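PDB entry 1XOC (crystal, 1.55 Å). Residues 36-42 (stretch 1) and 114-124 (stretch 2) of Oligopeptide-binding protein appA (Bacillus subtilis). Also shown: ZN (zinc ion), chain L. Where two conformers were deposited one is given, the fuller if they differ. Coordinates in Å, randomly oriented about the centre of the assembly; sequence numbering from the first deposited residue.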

# COMPACT_ATOMS: atom_id res chain seq x y z
N ASN A 36 13.29 -2.74 3.60
CA ASN A 36 13.62 -1.71 4.58
C ASN A 36 12.45 -0.73 4.67
O ASN A 36 12.17 -0.00 3.76
N SER A 37 11.72 -0.76 5.78
CA SER A 37 10.51 0.02 5.89
C SER A 37 10.72 1.54 5.79
O SER A 37 9.77 2.28 5.51
N LEU A 38 11.95 2.01 6.01
CA LEU A 38 12.24 3.44 5.90
C LEU A 38 12.26 3.92 4.44
O LEU A 38 12.21 5.13 4.19
N TYR A 39 12.36 3.01 3.46
CA TYR A 39 12.47 3.37 2.08
C TYR A 39 11.42 2.79 1.15
O TYR A 39 11.10 3.40 0.14
N SER A 40 10.92 1.60 1.44
CA SER A 40 9.96 0.99 0.57
C SER A 40 8.63 1.74 0.54
O SER A 40 8.21 2.31 1.56
N THR A 41 7.98 1.70 -0.62
CA THR A 41 6.66 2.32 -0.76
C THR A 41 5.59 1.33 -1.25
O THR A 41 4.44 1.74 -1.43
N ASP A 42 5.97 0.08 -1.49
CA ASP A 42 5.12 -0.88 -2.22
C ASP A 42 4.82 -2.13 -1.42
O ASP A 42 5.63 -2.57 -0.60
N ASP A 114 19.90 14.10 6.29
CA ASP A 114 20.40 13.33 5.15
C ASP A 114 19.47 12.20 4.72
O ASP A 114 19.77 11.50 3.77
N TYR A 115 18.33 12.04 5.39
CA TYR A 115 17.35 11.04 5.00
C TYR A 115 16.70 11.37 3.66
O TYR A 115 16.10 12.45 3.51
N LYS A 116 16.82 10.45 2.70
CA LYS A 116 16.32 10.65 1.34
C LYS A 116 15.13 9.77 0.93
O LYS A 116 14.82 9.65 -0.24
N GLY A 117 14.43 9.21 1.90
CA GLY A 117 13.31 8.32 1.63
C GLY A 117 12.00 9.06 1.44
O GLY A 117 11.94 10.28 1.61
N GLU A 118 10.96 8.30 1.07
CA GLU A 118 9.61 8.82 0.86
C GLU A 118 8.68 8.65 2.07
O GLU A 118 7.50 8.96 1.95
N ARG A 119 9.21 8.17 3.20
CA ARG A 119 8.39 7.86 4.38
C ARG A 119 8.48 8.91 5.47
O ARG A 119 8.12 8.64 6.63
N GLY A 120 8.87 10.13 5.11
CA GLY A 120 9.02 11.20 6.11
C GLY A 120 7.76 11.49 6.93
O GLY A 120 7.88 11.80 8.11
N SER A 121 6.59 11.38 6.29
CA SER A 121 5.27 11.66 6.90
C SER A 121 5.04 10.85 8.17
O SER A 121 4.45 11.33 9.14
N THR A 122 5.53 9.62 8.16
CA THR A 122 5.35 8.72 9.27
C THR A 122 6.09 9.15 10.54
O THR A 122 5.71 8.75 11.67
N TYR A 123 7.15 9.95 10.39
CA TYR A 123 8.06 10.30 11.48
C TYR A 123 8.11 11.79 11.78
O TYR A 123 8.75 12.20 12.75
N GLU A 124 7.44 12.61 10.97
CA GLU A 124 7.62 14.05 11.14
C GLU A 124 7.08 14.64 12.44
O GLU A 124 7.41 15.78 12.80

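Side chains of stretch 2 reach across to backbone carbonyls of stretch 1. Arg119 is central: its CA-to-CB bond points toward stretch 1, and chi1 m, chi2 m, chi3 t carry the guanidinium to Ser40, where NE donates to Ser40 O (2.8 Å). Ser40 O lies near the guanidinium plane, so NH2 adds a second, weak bond to the same oxygen (Arg119 NH2 to Ser40 O, 3.3 Å). Tyr115 (chi1 t) starts sideways, but its hydroxyl comes nearer and donates to Leu38 O (OH to O, 2.6 Å) while accepting from the backbone of its own stretch (Arg119 N to Tyr115 OH, 3.0 Å). One hydroxyl thus ties the Leu38 carbonyl to the turn that presents Arg119. Gly117 fits closely here; a CB would clash with both Leu38 O and Tyr115 OH.

Waters extend the polar contact. Water 3 accepts from Glu118 N (2.8 Å) and lies 2.7 Å from Tyr39 O; water 1 donates to Ser37 O (2.9 Å) and bonds Tyr123 OH (2.9 Å); water 2 joins Tyr39 OH (2.7 Å) to Lys116 N (3.0 Å). Water 4 donates to Ser40 OG (2.8 Å) and accepts from Arg119 NH2 (3.3 Å). Glu118 (chi1 m, chi2 p) binds zinc through OE1 (2.2 Å to ZN), with waters 5, 6, 7 and 8 as further ligands; water 6 also donates to Glu118 OE2 (2.6 Å).

Apolar packing surrounds these bonds. Leu38 (m, t) sets CD2 against Tyr123 (CD2 to CZ, 3.8 Å), whose CA-to-CB bond points toward stretch 1 with chi1 m. Tyr39 (chi1 m) starts away, yet its ring returns to meet Tyr115 obliquely (CE2 to CE1, 3.6 Å; planes at 40°). Thr41 (chi1 p) lays CG2 over one guanidinium face and against Glu118 CB (3.8 Å from Thr41 CG2).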

# COMPACT_ATOMS: atom_id res chain seq x y z
CB ASN A 36 14.90 -0.97 4.19
CG ASN A 36 15.42 -0.08 5.30
OD1 ASN A 36 14.63 0.50 6.07
ND2 ASN A 36 16.76 0.03 5.41
CB SER A 37 9.79 -0.34 7.17
OG SER A 37 10.50 0.14 8.26
CB LEU A 38 13.54 3.80 6.62
CG LEU A 38 13.63 3.43 8.11
CD1 LEU A 38 15.04 3.67 8.63
CD2 LEU A 38 12.58 4.23 8.84
CB TYR A 39 13.88 2.98 1.58
CG TYR A 39 14.94 3.73 2.36
CD1 TYR A 39 15.67 3.13 3.37
CD2 TYR A 39 15.17 5.08 2.13
CE1 TYR A 39 16.61 3.86 4.10
CE2 TYR A 39 16.09 5.80 2.84
CZ TYR A 39 16.81 5.19 3.84
OH TYR A 39 17.74 5.97 4.54
CB SER A 40 9.74 -0.47 0.92
OG SER A 40 9.23 -0.60 2.23
CB THR A 41 6.66 3.59 -1.62
OG1 THR A 41 7.13 3.26 -2.94
CG2 THR A 41 7.58 4.68 -1.05
CB ASP A 42 5.71 -1.22 -3.60
CG ASP A 42 6.88 -2.15 -3.52
OD1 ASP A 42 6.69 -3.35 -3.82
OD2 ASP A 42 7.99 -1.71 -3.14
CB ASP A 114 21.81 12.77 5.43
CG ASP A 114 22.86 13.87 5.55
OD1 ASP A 114 22.69 14.90 4.87
OD2 ASP A 114 23.83 13.71 6.32
CB TYR A 115 16.28 10.94 6.06
CG TYR A 115 15.11 10.04 5.65
CD1 TYR A 115 15.26 8.65 5.53
CD2 TYR A 115 13.84 10.58 5.46
CE1 TYR A 115 14.20 7.84 5.18
CE2 TYR A 115 12.76 9.77 5.11
CZ TYR A 115 12.93 8.41 4.97
OH TYR A 115 11.85 7.62 4.62
CB LYS A 116 17.49 10.49 0.33
CG LYS A 116 18.53 11.56 0.53
CD LYS A 116 19.76 11.43 -0.37
CE LYS A 116 20.74 12.57 -0.08
NZ LYS A 116 20.91 12.83 1.40
CB GLU A 118 8.95 8.15 -0.36
CG GLU A 118 9.35 8.76 -1.71
CD GLU A 118 10.76 8.38 -2.18
OE1 GLU A 118 11.03 7.17 -2.29
OE2 GLU A 118 11.56 9.29 -2.47
CB ARG A 119 8.75 6.47 4.93
CG ARG A 119 8.42 5.32 4.00
CD ARG A 119 6.97 5.29 3.65
NE ARG A 119 6.57 4.01 3.12
CZ ARG A 119 5.30 3.71 2.87
NH1 ARG A 119 4.33 4.56 3.19
NH2 ARG A 119 5.00 2.54 2.36
CB SER A 121 4.15 11.31 5.91
OG SER A 121 3.00 12.11 6.18
CB THR A 122 5.80 7.32 8.82
OG1 THR A 122 5.05 6.96 7.64
CG2 THR A 122 5.58 6.28 9.92
CB TYR A 123 9.50 9.76 11.24
CG TYR A 123 9.48 8.29 10.88
CD1 TYR A 123 9.46 7.88 9.55
CD2 TYR A 123 9.35 7.28 11.88
CE1 TYR A 123 9.39 6.56 9.20
CE2 TYR A 123 9.26 5.93 11.52
CZ TYR A 123 9.29 5.58 10.17
OH TYR A 123 9.17 4.25 9.81
CB GLU A 124 7.12 14.83 9.94
CG GLU A 124 5.72 14.63 9.59
CD GLU A 124 5.31 15.57 8.46
OE1 GLU A 124 6.21 16.26 7.93
OE2 GLU A 124 4.12 15.64 8.10
ZN ZN L . 12.83 6.79 -3.45
O HOH W 1 7.87 3.63 7.27
O HOH W 2 18.59 8.13 3.21
O HOH W 3 12.00 5.93 0.02
O HOH W 4 6.52 -0.26 1.69
O HOH W 5 14.32 7.23 -2.01
O HOH W 6 13.35 8.45 -4.14
O HOH W 7 13.34 4.87 -3.18
O HOH W 8 11.50 5.47 -4.98